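Long-range contacts in peptidase M16 C-terminal domain-containing protein (Enterococcus faecalis, PDB 3D3Y), which is of unknown function but is related to the M16 zinc metallopeptidases, carries a domain of their inactive type and probably binds a metal ion: residues A[357-362]-A[391-396]; A[277-281]-A[349-354]; A[337-343]-A[404-410]. All coordinates share one frame. Numbering follows the deposited sequence.

How the contacts relate
Helix-helix contacts far apart in sequence can join into one packed layer, as in the C-terminal half of this M16-like chain. From the N terminus, helix 272-284 comes first; contact 2 closes a 67-residue connection, including strands 303-309 and 314-321, when helix 347-364 crosses it. Helix 326-341 has by then opened contact 3, so contacts 2 and 3 cross. Contact 1 opens later on helix 347-364 and closes 28 residues on, when helix 388-397 folds back antiparallel, before helix 400-409 closes contact 3 around it. Lys354 reaches from contact 2 to Asn396 of contact 1, while Phe278 packs against Leu337, Ile340, Val406 and Ala407 of contact 3.

Contact 1 of 3, residues A[357-362]-A[391-396]; sequences LKNQYI and WIARIN
An antiparallel helix pair can stand well apart when large side chains fill the gap, and residues 357-362 of helix 347-364 with 391-396 of helix 388-397 illustrate this in the C-terminal helical layer of the M16-like fold. Both segments are regular α-helix. Their N-to-C directions lie at 168° and their axes approach to 10.5 Å, with Lys358 and Ile392 in register (CA to CA 6.4 Å).

Leu357 (m, t) points toward the partner helix; its CD1 lies 4.1 Å from Ile395 CD1, and its backbone O is 3.8 Å from Trp391 CH2. Lys358 runs obliquely over the flank of the partner in an m, t, m, t rotamer: CD rests 4.0 Å from Ile392 CG2 and CG 4.0 Å from Ile395 CG2, so the aliphatic part packs before the amine reaches Asn396. There Lys358 NZ donates to Asn396 OD1 at 2.6 Å, and one water accepts from Lys358 NZ at 3.2 Å and Asn396 ND2 at 3.1 Å. The Trp391 ring meets Lys358 CA edge-on at CZ3, 4.2 Å away. Tyr361 and Trp391, both t at chi1, form an offset stack: the tyrosine ring and the indole six-membered ring have centroids 3.8 Å apart and planes at 3°. Phe273 of helix 272-284 meets Trp391 edge-to-face, and Lys374 makes a cation-pi contact with Tyr361. Last in the segment, Ile362 CG1 touches Ile392 CD1 at 4.0 Å.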
loop_
_atom_site.group_PDB
_atom_site.type_symbol
_atom_site.label_atom_id
_atom_site.label_comp_id
_atom_site.label_asym_id
_atom_site.label_seq_id
_atom_site.Cartn_x
_atom_site.Cartn_y
_atom_site.Cartn_z
ATOM N N LEU A 357 -19.093 -2.065 5.926
ATOM C CA LEU A 357 -18.009 -2.964 5.527
ATOM C C LEU A 357 -18.429 -3.820 4.327
ATOM O O LEU A 357 -17.687 -3.902 3.340
ATOM C CB LEU A 357 -17.533 -3.846 6.697
ATOM C CG LEU A 357 -16.723 -3.119 7.778
ATOM C CD1 LEU A 357 -16.603 -3.974 9.041
ATOM C CD2 LEU A 357 -15.321 -2.679 7.300
ATOM N N LYS A 358 -19.616 -4.428 4.393
ATOM C CA LYS A 358 -20.107 -5.240 3.272
ATOM C C LYS A 358 -20.241 -4.421 2.011
ATOM O O LYS A 358 -19.789 -4.849 0.964
ATOM C CB LYS A 358 -21.451 -5.913 3.584
ATOM C CG LYS A 358 -21.325 -7.059 4.620
ATOM C CD LYS A 358 -22.666 -7.733 4.865
ATOM C CE LYS A 358 -23.640 -6.797 5.566
ATOM N NZ LYS A 358 -24.796 -7.625 5.994
ATOM N N ASN A 359 -20.853 -3.245 2.108
ATOM C CA ASN A 359 -21.040 -2.399 0.925
ATOM C C ASN A 359 -19.705 -2.077 0.234
ATOM O O ASN A 359 -19.597 -2.132 -1.002
ATOM C CB ASN A 359 -21.786 -1.091 1.272
ATOM C CG ASN A 359 -23.281 -1.315 1.605
ATOM O OD1 ASN A 359 -23.881 -2.347 1.261
ATOM N ND2 ASN A 359 -23.886 -0.328 2.288
ATOM N N GLN A 360 -18.700 -1.735 1.034
ATOM C CA GLN A 360 -17.382 -1.409 0.490
ATOM C C GLN A 360 -16.726 -2.598 -0.206
ATOM O O GLN A 360 -16.286 -2.478 -1.334
ATOM C CB GLN A 360 -16.485 -0.775 1.557
ATOM C CG GLN A 360 -17.040 0.569 1.968
ATOM C CD GLN A 360 -16.250 1.289 3.049
ATOM O OE1 GLN A 360 -15.282 0.755 3.617
ATOM N NE2 GLN A 360 -16.680 2.522 3.352
ATOM N N TYR A 361 -16.697 -3.752 0.449
ATOM C CA TYR A 361 -16.187 -4.966 -0.157
ATOM C C TYR A 361 -16.896 -5.295 -1.472
ATOM O O TYR A 361 -16.240 -5.514 -2.494
ATOM C CB TYR A 361 -16.368 -6.130 0.818
ATOM C CG TYR A 361 -15.831 -7.460 0.351
ATOM C CD1 TYR A 361 -14.486 -7.797 0.518
ATOM C CD2 TYR A 361 -16.683 -8.407 -0.203
ATOM C CE1 TYR A 361 -14.014 -9.050 0.113
ATOM C CE2 TYR A 361 -16.235 -9.631 -0.591
ATOM C CZ TYR A 361 -14.903 -9.955 -0.438
ATOM O OH TYR A 361 -14.492 -11.197 -0.866
ATOM N N ILE A 362 -18.228 -5.348 -1.443
ATOM C CA ILE A 362 -19.006 -5.689 -2.637
ATOM C C ILE A 362 -18.683 -4.765 -3.807
ATOM O O ILE A 362 -18.467 -5.222 -4.940
ATOM C CB ILE A 362 -20.524 -5.719 -2.337
ATOM C CG1 ILE A 362 -20.850 -6.949 -1.455
ATOM C CG2 ILE A 362 -21.355 -5.714 -3.640
ATOM C CD1 ILE A 362 -22.254 -6.980 -0.881
ATOM N N TRP A 391 -16.618 -14.338 2.834
ATOM C CA TRP A 391 -16.165 -13.061 3.400
ATOM C C TRP A 391 -17.358 -12.358 4.050
ATOM O O TRP A 391 -17.314 -11.967 5.226
ATOM C CB TRP A 391 -15.516 -12.188 2.306
ATOM C CG TRP A 391 -14.793 -11.008 2.860
ATOM C CD1 TRP A 391 -13.449 -10.907 3.122
ATOM C CD2 TRP A 391 -15.377 -9.758 3.260
ATOM N NE1 TRP A 391 -13.162 -9.663 3.654
ATOM C CE2 TRP A 391 -14.322 -8.939 3.752
ATOM C CE3 TRP A 391 -16.679 -9.248 3.229
ATOM C CZ2 TRP A 391 -14.529 -7.628 4.202
ATOM C CZ3 TRP A 391 -16.891 -7.933 3.696
ATOM C CH2 TRP A 391 -15.821 -7.142 4.174
ATOM N N ILE A 392 -18.432 -12.225 3.279
ATOM C CA ILE A 392 -19.677 -11.607 3.750
ATOM C C ILE A 392 -20.284 -12.343 4.959
ATOM O O ILE A 392 -20.704 -11.713 5.934
ATOM C CB ILE A 392 -20.704 -11.495 2.577
ATOM C CG1 ILE A 392 -20.294 -10.364 1.633
ATOM C CG2 ILE A 392 -22.155 -11.252 3.088
ATOM C CD1 ILE A 392 -20.687 -10.599 0.181
ATOM N N ALA A 393 -20.329 -13.668 4.895
ATOM C CA ALA A 393 -20.797 -14.468 6.027
ATOM C C ALA A 393 -19.968 -14.187 7.310
ATOM O O ALA A 393 -20.506 -14.043 8.426
ATOM C CB ALA A 393 -20.753 -15.942 5.669
ATOM N N ARG A 394 -18.658 -14.084 7.146
ATOM C CA ARG A 394 -17.805 -13.861 8.304
ATOM C C ARG A 394 -18.008 -12.468 8.896
ATOM O O ARG A 394 -18.070 -12.327 10.136
ATOM C CB ARG A 394 -16.345 -14.174 7.981
ATOM C CG ARG A 394 -16.114 -15.691 7.987
ATOM C CD ARG A 394 -14.677 -16.032 7.731
ATOM N NE ARG A 394 -14.486 -17.476 7.638
ATOM C CZ ARG A 394 -13.305 -18.075 7.827
ATOM N NH1 ARG A 394 -12.228 -17.350 8.137
ATOM N NH2 ARG A 394 -13.210 -19.382 7.737
ATOM N N ILE A 395 -18.162 -11.449 8.043
ATOM C CA ILE A 395 -18.574 -10.126 8.562
ATOM C C ILE A 395 -19.902 -10.178 9.332
ATOM O O ILE A 395 -20.021 -9.675 10.477
ATOM C CB ILE A 395 -18.621 -9.046 7.436
ATOM C CG1 ILE A 395 -17.190 -8.728 6.970
ATOM C CG2 ILE A 395 -19.272 -7.757 7.942
ATOM C CD1 ILE A 395 -16.304 -7.977 8.035
ATOM N N ASN A 396 -20.904 -10.794 8.710
ATOM C CA ASN A 396 -22.219 -10.975 9.352
ATOM C C ASN A 396 -22.200 -11.684 10.712
ATOM O O ASN A 396 -22.994 -11.358 11.582
ATOM C CB ASN A 396 -23.190 -11.682 8.401
ATOM C CG ASN A 396 -23.737 -10.763 7.334
ATOM O OD1 ASN A 396 -23.951 -9.555 7.554
ATOM N ND2 ASN A 396 -23.966 -11.318 6.169
HETATM O O HOH W 1 -25.820 -9.975 4.054
#

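Contact 2 of 3, residues A[277-281]-A[349-354]; sequences VFNGI and EIEQTK
Two regular α-helical segments, 277-281 of helix 272-284 and 349-354 of helix 347-364, cross steeply, with 113° between their N-to-C directions (signed crossing angle 113°) and 9.0 Å between their axes. The CA atoms of Gly280 and Thr353 are 5.5 Å apart, and those of Ile281 and Glu349 6.2 Å. This buried crossing within the C-terminal M16-like domain exemplifies a local principle: two helix backbones can come near at one point where a glycine accepts a methyl group from the other.

Gly280 is that site. Thr353 CG2 sits 3.6 Å from Gly280 CA, and an ideal CB on Gly280 would lie 2.3 Å from the same methyl, a clash. The methyl also lies 3.5 Å from Val277 O and 4.0 Å from Val277 CG1. No hydrogen bond joins the two segments, so the interface rests on packing.

Val277 (t) and Ile281 (m, t) border the glycine along their helix. Val277 CG1 meets Ile350 CG2 at 4.2 Å, and its CG2 approaches Lys354 CG at 4.4 Å. Ile281 turns its CD1 to Ile350 CG1 at 4.0 Å, while its CG1 is 3.5 Å from Thr353 OG1. The charged groups of Glu349 and Lys354 find partners elsewhere: the carboxylate of Glu349 with the Arg346 backbone N and Lys289, and Lys354 NZ with the carbonyls of Val398 and Asn396. Thr353, in the m rotamer, is hydrogen-bonded through OG1 with His287 NE2 and also bonds back into its own helix, OG1 donating to Glu349 O at 2.7 Å.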
loop_
_atom_site.group_PDB
_atom_site.type_symbol
_atom_site.label_atom_id
_atom_site.label_comp_id
_atom_site.label_asym_id
_atom_site.label_seq_id
_atom_site.Cartn_x
_atom_site.Cartn_y
_atom_site.Cartn_z
ATOM N N VAL A 277 -14.751 -5.090 12.338
ATOM C CA VAL A 277 -15.946 -4.553 12.955
ATOM C C VAL A 277 -15.566 -3.668 14.133
ATOM O O VAL A 277 -16.104 -2.561 14.257
ATOM C CB VAL A 277 -16.956 -5.678 13.350
ATOM C CG1 VAL A 277 -18.203 -5.091 14.078
ATOM C CG2 VAL A 277 -17.381 -6.475 12.100
ATOM N N PHE A 278 -14.627 -4.125 14.973
ATOM C CA PHE A 278 -14.189 -3.294 16.110
ATOM C C PHE A 278 -13.756 -1.915 15.620
ATOM O O PHE A 278 -14.148 -0.881 16.187
ATOM C CB PHE A 278 -13.034 -3.934 16.881
ATOM C CG PHE A 278 -12.316 -2.945 17.761
ATOM C CD1 PHE A 278 -12.789 -2.665 19.059
ATOM C CD2 PHE A 278 -11.196 -2.262 17.288
ATOM C CE1 PHE A 278 -12.140 -1.712 19.875
ATOM C CE2 PHE A 278 -10.549 -1.308 18.089
ATOM C CZ PHE A 278 -11.012 -1.046 19.397
ATOM N N ASN A 279 -12.963 -1.906 14.545
ATOM C CA ASN A 279 -12.429 -0.662 14.010
ATOM C C ASN A 279 -13.531 0.269 13.573
ATOM O O ASN A 279 -13.476 1.482 13.858
ATOM C CB ASN A 279 -11.446 -0.877 12.851
ATOM C CG ASN A 279 -10.916 0.451 12.322
ATOM O OD1 ASN A 279 -11.168 0.830 11.155
ATOM N ND2 ASN A 279 -10.227 1.184 13.190
ATOM N N GLY A 280 -14.538 -0.287 12.895
ATOM C CA GLY A 280 -15.683 0.502 12.461
ATOM C C GLY A 280 -16.438 1.131 13.618
ATOM O O GLY A 280 -16.867 2.277 13.511
ATOM N N ILE A 281 -16.584 0.394 14.730
ATOM C CA ILE A 281 -17.369 0.876 15.877
ATOM C C ILE A 281 -16.576 1.912 16.670
ATOM O O ILE A 281 -17.150 2.834 17.260
ATOM C CB ILE A 281 -17.745 -0.314 16.791
ATOM C CG1 ILE A 281 -18.818 -1.191 16.130
ATOM C CG2 ILE A 281 -18.220 0.140 18.176
ATOM C CD1 ILE A 281 -18.867 -2.628 16.764
ATOM N N GLU A 349 -24.972 0.475 16.235
ATOM C CA GLU A 349 -23.520 0.571 16.027
ATOM C C GLU A 349 -22.956 -0.615 15.214
ATOM O O GLU A 349 -22.265 -0.414 14.218
ATOM C CB GLU A 349 -22.778 0.692 17.370
ATOM C CG GLU A 349 -22.976 2.045 18.033
ATOM C CD GLU A 349 -22.298 2.122 19.372
ATOM O OE1 GLU A 349 -22.548 1.252 20.223
ATOM O OE2 GLU A 349 -21.541 3.072 19.586
ATOM N N ILE A 350 -23.264 -1.837 15.633
ATOM C CA ILE A 350 -22.718 -3.042 14.968
ATOM C C ILE A 350 -23.324 -3.219 13.587
ATOM O O ILE A 350 -22.594 -3.519 12.636
ATOM C CB ILE A 350 -22.987 -4.335 15.763
ATOM C CG1 ILE A 350 -22.537 -4.202 17.198
ATOM C CG2 ILE A 350 -22.219 -5.534 15.180
ATOM C CD1 ILE A 350 -23.439 -4.968 18.098
ATOM N N GLU A 351 -24.645 -3.044 13.490
ATOM C CA GLU A 351 -25.392 -3.275 12.255
ATOM C C GLU A 351 -24.922 -2.291 11.179
ATOM O O GLU A 351 -24.649 -2.687 10.040
ATOM C CB GLU A 351 -26.917 -3.092 12.475
ATOM C CG GLU A 351 -27.629 -4.210 13.291
ATOM C CD GLU A 351 -29.164 -3.956 13.498
ATOM O OE1 GLU A 351 -29.658 -2.804 13.279
ATOM O OE2 GLU A 351 -29.878 -4.925 13.869
ATOM N N GLN A 352 -24.815 -1.010 11.544
ATOM C CA GLN A 352 -24.297 -0.014 10.611
ATOM C C GLN A 352 -22.862 -0.286 10.185
ATOM O O GLN A 352 -22.523 -0.113 9.031
ATOM C CB GLN A 352 -24.380 1.399 11.194
ATOM C CG GLN A 352 -25.735 2.023 11.062
ATOM C CD GLN A 352 -25.633 3.524 11.230
ATOM O OE1 GLN A 352 -25.782 4.033 12.340
ATOM N NE2 GLN A 352 -25.310 4.240 10.140
ATOM N N THR A 353 -22.027 -0.725 11.122
ATOM C CA THR A 353 -20.637 -1.080 10.796
ATOM C C THR A 353 -20.588 -2.248 9.806
ATOM O O THR A 353 -19.885 -2.165 8.803
ATOM C CB THR A 353 -19.837 -1.395 12.065
ATOM O OG1 THR A 353 -19.859 -0.231 12.905
ATOM C CG2 THR A 353 -18.400 -1.806 11.736
ATOM N N LYS A 354 -21.348 -3.316 10.074
ATOM C CA LYS A 354 -21.383 -4.473 9.155
ATOM C C LYS A 354 -21.876 -4.083 7.735
ATOM O O LYS A 354 -21.263 -4.460 6.734
ATOM C CB LYS A 354 -22.193 -5.630 9.734
ATOM C CG LYS A 354 -21.603 -6.244 11.037
ATOM C CD LYS A 354 -22.491 -7.354 11.578
ATOM C CE LYS A 354 -21.767 -8.116 12.685
ATOM N NZ LYS A 354 -22.601 -9.196 13.296
#

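Contact 3 of 3, residues A[337-343]-A[404-410]; sequences LENIRLG and QEVAKRL
Side chains that reach the backbone can fasten one helix end to another, and Arg341 does so here, at a crossing of helices 326-341 and 400-409 in the C-terminal M16-like fold. Its side chain, m, t, t at chi1 to chi3, is extended and carries the guanidinium to the Ala407 carbonyl: Arg341 NE donates to Ala407 O at 2.7 Å and NH2 to the same Ala407 O at 2.9 Å. The guanidinium also makes a salt bridge within its own helix, Arg341 NH1 to Glu338 OE2 at 2.7 Å. In the other direction, Gln404 NE2 donates to Arg341 O at 3.0 Å, almost linearly (174°).

Segments 337-341 and 404-409 are helical, with axes 8.5 Å apart, 135° between their N-to-C directions and a signed crossing angle of -135°; the CA atoms of Arg341 and Gln404 stand 4.6 Å apart. The first helix finishes in a Schellman motif: Gly343, at phi 81°, donates from N to Ile340 O at 2.8 Å. A CB on Gly343 would clash with Gln404 CD, at 2.9 Å.

Apolar packing lies on the inner side, where Phe278 and Phe282 of helix 272-284 and Tyr261 of strand 255-262 continue the core. Ala407, small and pointing toward the first helix, sets its CB 3.6 Å from Ile340 CG2 and 4.1 Å from Leu337 CD1. Leu410 leaves the helix at psi 136° and heads into strand 411-421, placing CD2 3.8 Å from Leu337 CD1.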
loop_
_atom_site.group_PDB
_atom_site.type_symbol
_atom_site.label_atom_id
_atom_site.label_comp_id
_atom_site.label_asym_id
_atom_site.label_seq_id
_atom_site.Cartn_x
_atom_site.Cartn_y
_atom_site.Cartn_z
ATOM N N LEU A 337 -12.753 3.406 24.426
ATOM C CA LEU A 337 -12.160 2.079 24.315
ATOM C C LEU A 337 -12.623 1.150 25.451
ATOM O O LEU A 337 -12.980 -0.012 25.224
ATOM C CB LEU A 337 -10.630 2.170 24.226
ATOM C CG LEU A 337 -9.844 0.849 24.189
ATOM C CD1 LEU A 337 -10.369 -0.060 23.018
ATOM C CD2 LEU A 337 -8.337 1.181 24.006
ATOM N N GLU A 338 -12.635 1.665 26.672
ATOM C CA GLU A 338 -13.155 0.913 27.789
ATOM C C GLU A 338 -14.622 0.510 27.584
ATOM O O GLU A 338 -15.021 -0.615 27.930
ATOM C CB GLU A 338 -12.982 1.705 29.078
ATOM C CG GLU A 338 -11.499 1.777 29.511
ATOM C CD GLU A 338 -10.836 0.371 29.575
ATOM O OE1 GLU A 338 -11.432 -0.548 30.196
ATOM O OE2 GLU A 338 -9.730 0.203 28.983
ATOM N N ASN A 339 -15.412 1.417 27.011
ATOM C CA ASN A 339 -16.805 1.115 26.748
ATOM C C ASN A 339 -16.964 -0.067 25.816
ATOM O O ASN A 339 -17.821 -0.921 26.042
ATOM C CB ASN A 339 -17.535 2.336 26.186
ATOM C CG ASN A 339 -17.850 3.355 27.262
ATOM O OD1 ASN A 339 -17.836 3.034 28.463
ATOM N ND2 ASN A 339 -18.180 4.582 26.844
ATOM N N ILE A 340 -16.156 -0.106 24.756
ATOM C CA ILE A 340 -16.151 -1.282 23.873
ATOM C C ILE A 340 -15.681 -2.514 24.662
ATOM O O ILE A 340 -16.302 -3.566 24.587
ATOM C CB ILE A 340 -15.271 -1.065 22.623
ATOM C CG1 ILE A 340 -15.832 0.133 21.782
ATOM C CG2 ILE A 340 -15.174 -2.368 21.820
ATOM C CD1 ILE A 340 -14.870 0.603 20.659
ATOM N N ARG A 341 -14.578 -2.403 25.408
ATOM C CA ARG A 341 -14.138 -3.552 26.232
ATOM C C ARG A 341 -15.282 -4.088 27.108
ATOM O O ARG A 341 -15.448 -5.316 27.267
ATOM C CB ARG A 341 -12.929 -3.186 27.104
ATOM C CG ARG A 341 -11.680 -2.974 26.281
ATOM C CD ARG A 341 -10.468 -2.408 27.078
ATOM N NE ARG A 341 -9.259 -2.646 26.299
ATOM C CZ ARG A 341 -8.066 -2.101 26.524
ATOM N NH1 ARG A 341 -7.896 -1.196 27.496
ATOM N NH2 ARG A 341 -7.042 -2.456 25.749
ATOM N N LEU A 342 -16.071 -3.171 27.666
ATOM C CA LEU A 342 -17.205 -3.537 28.549
ATOM C C LEU A 342 -18.414 -4.085 27.787
ATOM O O LEU A 342 -19.341 -4.600 28.395
ATOM C CB LEU A 342 -17.628 -2.338 29.415
ATOM C CG LEU A 342 -16.623 -1.910 30.505
ATOM C CD1 LEU A 342 -16.889 -0.457 30.965
ATOM C CD2 LEU A 342 -16.682 -2.867 31.698
ATOM N N GLY A 343 -18.387 -3.984 26.458
ATOM C CA GLY A 343 -19.498 -4.499 25.645
ATOM C C GLY A 343 -20.648 -3.523 25.615
ATOM O O GLY A 343 -21.790 -3.897 25.326
ATOM N N GLN A 404 -15.288 -7.332 21.957
ATOM C CA GLN A 404 -14.748 -7.046 23.287
ATOM C C GLN A 404 -13.356 -7.653 23.427
ATOM O O GLN A 404 -12.437 -7.024 23.992
ATOM C CB GLN A 404 -15.632 -7.643 24.405
ATOM C CG GLN A 404 -17.022 -7.062 24.567
ATOM C CD GLN A 404 -17.801 -7.767 25.668
ATOM O OE1 GLN A 404 -18.624 -8.650 25.386
ATOM N NE2 GLN A 404 -17.546 -7.396 26.916
ATOM N N GLU A 405 -13.202 -8.885 22.934
ATOM C CA GLU A 405 -11.868 -9.525 22.947
ATOM C C GLU A 405 -10.801 -8.748 22.110
ATOM O O GLU A 405 -9.665 -8.567 22.566
ATOM C CB GLU A 405 -11.970 -11.003 22.522
ATOM C CG GLU A 405 -10.656 -11.772 22.470
ATOM C CD GLU A 405 -9.942 -11.824 23.820
ATOM O OE1 GLU A 405 -10.623 -11.756 24.881
ATOM O OE2 GLU A 405 -8.687 -11.937 23.804
ATOM N N VAL A 406 -11.154 -8.307 20.909
ATOM C CA VAL A 406 -10.267 -7.460 20.096
ATOM C C VAL A 406 -9.902 -6.208 20.926
ATOM O O VAL A 406 -8.726 -5.833 21.031
ATOM C CB VAL A 406 -10.949 -7.062 18.739
ATOM C CG1 VAL A 406 -10.224 -5.885 18.045
ATOM C CG2 VAL A 406 -11.007 -8.295 17.821
ATOM N N ALA A 407 -10.908 -5.598 21.546
ATOM C CA ALA A 407 -10.675 -4.371 22.352
ATOM C C ALA A 407 -9.726 -4.632 23.531
ATOM O O ALA A 407 -8.864 -3.789 23.858
ATOM C CB ALA A 407 -11.998 -3.815 22.845
ATOM N N LYS A 408 -9.867 -5.797 24.170
ATOM C CA LYS A 408 -8.978 -6.158 25.287
ATOM C C LYS A 408 -7.554 -6.455 24.823
ATOM O O LYS A 408 -6.598 -6.197 25.557
ATOM C CB LYS A 408 -9.538 -7.347 26.089
ATOM C CG LYS A 408 -10.746 -6.979 26.966
ATOM C CD LYS A 408 -11.442 -8.238 27.519
ATOM C CE LYS A 408 -12.716 -7.855 28.279
ATOM N NZ LYS A 408 -13.548 -9.080 28.536
ATOM N N ARG A 409 -7.412 -7.001 23.615
ATOM C CA ARG A 409 -6.075 -7.297 23.047
ATOM C C ARG A 409 -5.289 -6.054 22.677
ATOM O O ARG A 409 -4.064 -6.051 22.710
ATOM C CB ARG A 409 -6.227 -8.139 21.793
ATOM C CG ARG A 409 -6.512 -9.567 22.123
ATOM C CD ARG A 409 -6.812 -10.378 20.875
ATOM N NE ARG A 409 -7.184 -11.745 21.259
ATOM C CZ ARG A 409 -6.626 -12.845 20.762
ATOM N NH1 ARG A 409 -5.663 -12.752 19.845
ATOM N NH2 ARG A 409 -7.044 -14.033 21.188
ATOM N N LEU A 410 -6.013 -5.014 22.281
ATOM C CA LEU A 410 -5.446 -3.731 21.902
ATOM C C LEU A 410 -4.569 -3.234 23.004
ATOM O O LEU A 410 -4.969 -3.275 24.158
ATOM C CB LEU A 410 -6.570 -2.717 21.739
ATOM C CG LEU A 410 -6.414 -1.761 20.589
ATOM C CD1 LEU A 410 -6.742 -2.603 19.378
ATOM C CD2 LEU A 410 -7.392 -0.612 20.685
HETATM O O HOH W 2 -15.851 -7.098 30.076
#